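Local coordinates for CMP/dCMP-type deaminase domain-containing protein (PDB 7DRY) that probably catalyses a zinc-dependent deamination step of riboflavin biosynthesis, as a Rib2-type deaminase with the cytidine deaminase fold, at residues P4-L15 with G29-Y40. Numbering follows the deposited sequence. Where two conformers were deposited one is given.
Sequences PHAKYLRECLSL and GAILVSRKEGDY
Helix 5-15 crosses strand 29-36 at 129°, their axes 6.2 Å apart. The two backbones are nearest at C12 and G29. There the CA of G29 gives a CA-H...O contact of 3.3 Å to C12 O. With no side chain at G29, the helix can come this close. Two residues further along the strand, I31 points at the helix. Its CG1 lies 3.6 Å from L15 CD1 and also packs on C12 SG, while its CD1 reaches E11 CB. Y8 and V33 approach from opposite directions, with Y8 CE1 3.8 Å from V33 CG2. The R35 chain bends at chi3 (-66°), bringing NH2 to 3.4 Å from Y8 CE2, ring and guanidinium planes 54° apart. D45 OD2 makes a hydrogen bond with Y8 OH and a salt bridge with R35 NH2; Y96 OH is hydrogen-bonded to R35 NH2 and H5 ND1. At the far end, Y40 OH lies 3.4 Å from P4 CG, and one water bridges Y40 OH and H5 NE2. The helix packs on one face of the central mixed sheet, where 29-36 runs between strands 46-52 and 91-97. A30 points away from the helix, its side chain about 4 Å from that of E63 on helix 62-73.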
ATOM      1  N   PRO A   4       6.867  10.762  11.561  1.00 25.49           N
ATOM      2  CA  PRO A   4       5.964   9.669  11.942  1.00 21.61           C
ATOM      3  C   PRO A   4       5.986   8.488  10.988  1.00 15.64           C
ATOM      4  O   PRO A   4       5.272   7.505  11.227  1.00 15.44           O
ATOM      5  CB  PRO A   4       4.591  10.345  11.895  1.00 22.31           C
ATOM      6  CG  PRO A   4       4.720  11.281  10.762  1.00 25.11           C
ATOM      7  CD  PRO A   4       6.110  11.860  10.928  1.00 23.92           C
ATOM      8  N   HIS A   5       6.768   8.567   9.910  1.00 16.39           N
ATOM      9  CA  HIS A   5       6.637   7.593   8.830  1.00 14.00           C
ATOM     10  C   HIS A   5       7.076   6.210   9.269  1.00 15.41           C
ATOM     11  O   HIS A   5       6.430   5.215   8.918  1.00 14.32           O
ATOM     12  CB  HIS A   5       7.423   8.050   7.605  1.00 14.84           C
ATOM     13  CG  HIS A   5       7.100   9.447   7.193  1.00 14.75           C
ATOM     14  ND1 HIS A   5       5.807   9.907   7.097  1.00 14.87           N
ATOM     15  CD2 HIS A   5       7.899  10.491   6.865  1.00 19.89           C
ATOM     16  CE1 HIS A   5       5.820  11.177   6.732  1.00 17.08           C
ATOM     17  NE2 HIS A   5       7.077  11.554   6.577  1.00 22.37           N
ATOM     18  N   ALA A   6       8.168   6.126  10.031  1.00 17.29           N
ATOM     19  CA  ALA A   6       8.626   4.831  10.515  1.00 18.22           C
ATOM     20  C   ALA A   6       7.574   4.168  11.393  1.00 15.77           C
ATOM     21  O   ALA A   6       7.346   2.956  11.292  1.00 15.96           O
ATOM     22  CB  ALA A   6       9.945   4.993  11.272  1.00 18.98           C
ATOM     23  N   LYS A   7       6.914   4.944  12.256  1.00 15.85           N
ATOM     24  CA  LYS A   7       5.892   4.360  13.121  1.00 16.39           C
ATOM     25  C   LYS A   7       4.712   3.842  12.311  1.00 13.02           C
ATOM     26  O   LYS A   7       4.209   2.742  12.571  1.00 14.08           O
ATOM     27  CB  LYS A   7       5.429   5.364  14.179  1.00 20.39           C
ATOM     28  CG  LYS A   7       4.459   4.757  15.189  1.00 25.45           C
ATOM     29  CD  LYS A   7       3.830   5.807  16.094  1.00 42.62           C
ATOM     30  CE  LYS A   7       2.911   5.162  17.127  1.00 53.39           C
ATOM     31  NZ  LYS A   7       2.709   3.699  16.891  1.00 54.71           N
ATOM     32  N   TYR A   8       4.259   4.613  11.317  1.00 12.94           N
ATOM     33  CA  TYR A   8       3.189   4.118  10.454  1.00 10.06           C
ATOM     34  C   TYR A   8       3.603   2.836   9.748  1.00 11.92           C
ATOM     35  O   TYR A   8       2.795   1.906   9.615  1.00 11.00           O
ATOM     36  CB  TYR A   8       2.804   5.176   9.420  1.00 11.91           C
ATOM     37  CG  TYR A   8       1.805   6.189   9.929  1.00 11.09           C
ATOM     38  CD1 TYR A   8       0.504   5.809  10.265  1.00 13.32           C
ATOM     39  CD2 TYR A   8       2.153   7.528  10.084  1.00 12.43           C
ATOM     40  CE1 TYR A   8      -0.410   6.723  10.725  1.00 13.82           C
ATOM     41  CE2 TYR A   8       1.238   8.457  10.557  1.00 14.26           C
ATOM     42  CZ  TYR A   8      -0.047   8.049  10.874  1.00 13.73           C
ATOM     43  OH  TYR A   8      -0.971   8.959  11.337  1.00 17.87           O
ATOM     44  N   LEU A   9       4.859   2.754   9.297  1.00 11.04           N
ATOM     45  CA  LEU A   9       5.273   1.537   8.605  1.00 11.13           C
ATOM     46  C   LEU A   9       5.337   0.346   9.551  1.00 11.61           C
ATOM     47  O   LEU A   9       5.030  -0.775   9.140  1.00 11.58           O
ATOM     48  CB  LEU A   9       6.582   1.748   7.853  1.00 14.41           C
ATOM     49  CG  LEU A   9       6.396   2.590   6.590  1.00 17.82           C
ATOM     50  CD1 LEU A   9       7.745   2.821   5.951  1.00 21.29           C
ATOM     51  CD2 LEU A   9       5.426   1.950   5.584  1.00 19.85           C
ATOM     52  N   ARG A  10       5.719   0.566  10.813  0.54 11.85           N
ATOM     53  CA  ARG A  10       5.678  -0.520  11.787  0.54 11.17           C
ATOM     54  C   ARG A  10       4.246  -0.986  12.013  0.54 10.67           C
ATOM     55  O   ARG A  10       3.990  -2.187  12.161  0.54 10.96           O
ATOM     56  CB  ARG A  10       6.310  -0.075  13.107  0.54 15.14           C
ATOM     57  CG  ARG A  10       7.822   0.100  13.042  0.54 20.63           C
ATOM     58  CD  ARG A  10       8.426   0.243  14.431  0.54 24.89           C
ATOM     59  NE  ARG A  10       8.017   1.481  15.093  0.54 28.35           N
ATOM     60  CZ  ARG A  10       8.673   2.632  15.003  0.54 30.02           C
ATOM     61  NH1 ARG A  10       9.778   2.715  14.270  0.54 33.88           N
ATOM     62  NH2 ARG A  10       8.224   3.703  15.642  0.54 31.59           N
ATOM     63  N   GLU A  11       3.299  -0.043  12.039  1.00 11.15           N
ATOM     64  CA  GLU A  11       1.895  -0.408  12.163  1.00  9.63           C
ATOM     65  C   GLU A  11       1.427  -1.169  10.931  1.00 10.54           C
ATOM     66  O   GLU A  11       0.647  -2.124  11.041  1.00 10.70           O
ATOM     67  CB  GLU A  11       1.058   0.855  12.396  1.00 11.36           C
ATOM     68  CG  GLU A  11       1.304   1.496  13.767  1.00 14.69           C
ATOM     69  CD  GLU A  11       0.713   2.886  13.909  1.00 22.46           C
ATOM     70  OE1 GLU A  11       0.174   3.422  12.922  1.00 21.18           O
ATOM     71  OE2 GLU A  11       0.790   3.447  15.023  1.00 25.43           O
ATOM     72  N   CYS A  12       1.919  -0.781   9.753  1.00  9.99           N
ATOM     73  CA  CYS A  12       1.610  -1.526   8.541  1.00  9.87           C
ATOM     74  C   CYS A  12       2.163  -2.941   8.633  1.00 10.56           C
ATOM     75  O   CYS A  12       1.531  -3.901   8.172  1.00 11.04           O
ATOM     76  CB  CYS A  12       2.261  -0.813   7.359  1.00  9.23           C
ATOM     77  SG  CYS A  12       1.359   0.653   6.781  1.00 10.99           S
ATOM     78  N   LEU A  13       3.353  -3.090   9.219  1.00 10.42           N
ATOM     79  CA  LEU A  13       3.932  -4.422   9.347  1.00  9.34           C
ATOM     80  C   LEU A  13       3.104  -5.295  10.287  1.00 10.57           C
ATOM     81  O   LEU A  13       2.922  -6.492  10.030  1.00 10.34           O
ATOM     82  CB  LEU A  13       5.391  -4.328   9.797  1.00 12.33           C
ATOM     83  CG  LEU A  13       6.242  -5.584   9.636  1.00 15.52           C
ATOM     84  CD1 LEU A  13       6.258  -6.048   8.177  1.00 16.16           C
ATOM     85  CD2 LEU A  13       7.646  -5.292  10.130  1.00 17.83           C
ATOM     86  N   SER A  14       2.569  -4.712  11.360  1.00 10.12           N
ATOM     87  CA  SER A  14       1.694  -5.474  12.243  1.00 10.24           C
ATOM     88  C   SER A  14       0.455  -5.959  11.498  1.00 10.37           C
ATOM     89  O   SER A  14      -0.011  -7.084  11.718  1.00 12.76           O
ATOM     90  CB  SER A  14       1.298  -4.595  13.421  1.00 10.46           C
ATOM     91  OG  SER A  14       2.409  -4.443  14.279  1.00 13.90           O
ATOM     92  N   LEU A  15      -0.101  -5.111  10.623  1.00 10.00           N
ATOM     93  CA  LEU A  15      -1.220  -5.532   9.781  1.00 11.36           C
ATOM     94  C   LEU A  15      -0.812  -6.666   8.855  1.00 11.56           C
ATOM     95  O   LEU A  15      -1.557  -7.635   8.682  1.00 10.96           O
ATOM     96  CB  LEU A  15      -1.724  -4.349   8.950  1.00 10.62           C
ATOM     97  CG  LEU A  15      -2.551  -3.343   9.746  1.00 11.22           C
ATOM     98  CD1 LEU A  15      -2.734  -2.082   8.934  1.00 12.71           C
ATOM     99  CD2 LEU A  15      -3.907  -3.939  10.122  1.00 16.50           C
ATOM    100  N   GLY A  29       0.974  -4.822   4.574  1.00  9.23           N
ATOM    101  CA  GLY A  29      -0.054  -4.054   5.256  1.00  9.43           C
ATOM    102  C   GLY A  29      -0.067  -2.628   4.741  1.00  9.15           C
ATOM    103  O   GLY A  29       0.959  -2.089   4.320  1.00 10.06           O
ATOM    104  N   ALA A  30      -1.251  -2.018   4.783  1.00  8.78           N
ATOM    105  CA  ALA A  30      -1.440  -0.673   4.257  1.00  8.82           C
ATOM    106  C   ALA A  30      -2.361   0.119   5.170  1.00  9.94           C
ATOM    107  O   ALA A  30      -3.343  -0.421   5.695  1.00  9.38           O
ATOM    108  CB  ALA A  30      -2.067  -0.710   2.858  1.00  9.59           C
ATOM    109  N   ILE A  31      -2.054   1.410   5.333  1.00  8.54           N
ATOM    110  CA  ILE A  31      -2.855   2.322   6.147  1.00  8.82           C
ATOM    111  C   ILE A  31      -3.048   3.602   5.353  1.00 10.35           C
ATOM    112  O   ILE A  31      -2.073   4.196   4.884  1.00 10.08           O
ATOM    113  CB  ILE A  31      -2.179   2.634   7.494  1.00  8.59           C
ATOM    114  CG1 ILE A  31      -2.093   1.366   8.352  1.00  9.32           C
ATOM    115  CG2 ILE A  31      -2.970   3.711   8.253  1.00 10.50           C
ATOM    116  CD1 ILE A  31      -1.227   1.514   9.608  1.00 11.23           C
ATOM    117  N   LEU A  32      -4.297   4.017   5.197  1.00  8.58           N
ATOM    118  CA  LEU A  32      -4.639   5.238   4.477  1.00  8.98           C
ATOM    119  C   LEU A  32      -4.961   6.325   5.496  1.00  9.22           C
ATOM    120  O   LEU A  32      -5.770   6.105   6.405  1.00 10.26           O
ATOM    121  CB  LEU A  32      -5.839   4.979   3.570  1.00  9.55           C
ATOM    122  CG  LEU A  32      -6.291   6.155   2.699  1.00  9.80           C
ATOM    123  CD1 LEU A  32      -5.179   6.562   1.731  1.00 12.18           C
ATOM    124  CD2 LEU A  32      -7.554   5.765   1.952  1.00 13.49           C
ATOM    125  N   VAL A  33      -4.300   7.483   5.366  1.00  9.36           N
ATOM    126  CA  VAL A  33      -4.340   8.554   6.358  1.00 12.27           C
ATOM    127  C   VAL A  33      -4.800   9.843   5.686  1.00 11.11           C
ATOM    128  O   VAL A  33      -4.417  10.125   4.544  1.00 10.82           O
ATOM    129  CB  VAL A  33      -2.929   8.751   6.955  1.00 13.01           C
ATOM    130  CG1 VAL A  33      -2.897   9.902   7.957  1.00 18.48           C
ATOM    131  CG2 VAL A  33      -2.436   7.449   7.603  1.00 15.12           C
ATOM    132  N   SER A  34      -5.605  10.635   6.398  1.00  9.11           N
ATOM    133  CA  SER A  34      -5.915  12.013   6.011  1.00 11.19           C
ATOM    134  C   SER A  34      -5.049  12.952   6.845  1.00 10.98           C
ATOM    135  O   SER A  34      -5.099  12.920   8.081  1.00 12.85           O
ATOM    136  CB  SER A  34      -7.391  12.349   6.222  1.00 10.29           C
ATOM    137  OG  SER A  34      -7.615  13.751   6.085  1.00 13.37           O
ATOM    138  N   ARG A  35      -4.267  13.784   6.169  1.00 11.52           N
ATOM    139  CA  ARG A  35      -3.242  14.605   6.797  1.00 12.27           C
ATOM    140  C   ARG A  35      -3.401  16.049   6.338  1.00 13.95           C
ATOM    141  O   ARG A  35      -3.662  16.312   5.160  1.00 13.50           O
ATOM    142  CB  ARG A  35      -1.856  14.077   6.381  1.00 13.35           C
ATOM    143  CG  ARG A  35      -0.682  14.939   6.793  1.00 14.15           C
ATOM    144  CD  ARG A  35       0.613  14.149   6.647  1.00 16.45           C
ATOM    145  NE  ARG A  35       0.661  13.043   7.596  1.00 12.84           N
ATOM    146  CZ  ARG A  35       1.391  11.943   7.428  1.00 14.51           C
ATOM    147  NH1 ARG A  35       2.151  11.799   6.345  1.00 14.75           N
ATOM    148  NH2 ARG A  35       1.360  10.987   8.347  1.00 14.36           N
ATOM    149  N   LYS A  36      -3.215  16.991   7.259  1.00 14.28           N
ATOM    150  CA  LYS A  36      -3.237  18.395   6.871  1.00 15.60           C
ATOM    151  C   LYS A  36      -2.099  18.684   5.899  1.00 15.80           C
ATOM    152  O   LYS A  36      -0.980  18.195   6.066  1.00 15.55           O
ATOM    153  CB  LYS A  36      -3.091  19.296   8.104  1.00 19.19           C
ATOM    154  CG  LYS A  36      -4.323  19.343   8.991  1.00 28.67           C
ATOM    155  CD  LYS A  36      -5.509  19.966   8.270  1.00 37.14           C
ATOM    156  CE  LYS A  36      -5.269  21.426   7.936  1.00 34.24           C
ATOM    157  NZ  LYS A  36      -5.754  22.368   8.987  1.00 39.40           N
ATOM    158  N   GLU A  37      -2.387  19.461   4.860  1.00 16.45           N
ATOM    159  CA  GLU A  37      -1.322  19.870   3.960  1.00 17.02           C
ATOM    160  C   GLU A  37      -0.474  20.947   4.618  1.00 18.48           C
ATOM    161  O   GLU A  37      -0.952  21.720   5.450  1.00 19.79           O
ATOM    162  CB  GLU A  37      -1.893  20.367   2.633  1.00 20.17           C
ATOM    163  CG  GLU A  37      -2.222  19.213   1.694  1.00 21.19           C
ATOM    164  CD  GLU A  37      -3.358  19.514   0.750  1.00 25.28           C
ATOM    165  OE1 GLU A  37      -3.455  18.837  -0.301  1.00 23.08           O
ATOM    166  OE2 GLU A  37      -4.155  20.419   1.051  1.00 21.33           O
ATOM    167  N   GLY A  38       0.803  20.983   4.252  1.00 19.55           N
ATOM    168  CA  GLY A  38       1.690  21.988   4.808  1.00 22.21           C
ATOM    169  C   GLY A  38       2.458  21.491   6.017  1.00 20.44           C
ATOM    170  O   GLY A  38       2.819  20.319   6.085  1.00 21.51           O
ATOM    171  N   ASP A  39       2.707  22.380   6.977  1.00 21.90           N
ATOM    172  CA  ASP A  39       3.530  22.071   8.147  1.00 26.33           C
ATOM    173  C   ASP A  39       2.644  21.382   9.180  1.00 21.58           C
ATOM    174  O   ASP A  39       2.263  21.956  10.204  1.00 27.56           O
ATOM    175  CB  ASP A  39       4.147  23.352   8.695  1.00 24.62           C
ATOM    176  CG  ASP A  39       5.154  23.094   9.790  1.00 25.79           C
ATOM    177  OD1 ASP A  39       5.667  21.956   9.876  1.00 33.08           O
ATOM    178  OD2 ASP A  39       5.415  24.033  10.571  1.00 29.84           O
ATOM    179  N   TYR A  40       2.335  20.119   8.908  1.00 23.17           N
ATOM    180  CA  TYR A  40       1.304  19.401   9.642  1.00 23.81           C
ATOM    181  C   TYR A  40       1.813  18.900  10.988  1.00 26.69           C
ATOM    182  O   TYR A  40       3.017  18.784  11.235  1.00 29.86           O
ATOM    183  CB  TYR A  40       0.805  18.198   8.843  1.00 21.75           C
ATOM    184  CG  TYR A  40       1.800  17.051   8.795  1.00 19.55           C
ATOM    185  CD1 TYR A  40       2.844  17.063   7.882  1.00 21.54           C
ATOM    186  CD2 TYR A  40       1.702  15.973   9.668  1.00 20.38           C
ATOM    187  CE1 TYR A  40       3.757  16.030   7.826  1.00 21.85           C
ATOM    188  CE2 TYR A  40       2.620  14.933   9.622  1.00 21.19           C
ATOM    189  CZ  TYR A  40       3.641  14.972   8.697  1.00 24.11           C
ATOM    190  OH  TYR A  40       4.563  13.954   8.632  1.00 25.48           O
TER
HETATM  191  O   HOH W   1       6.353  14.352   6.632  1.00 31.20           O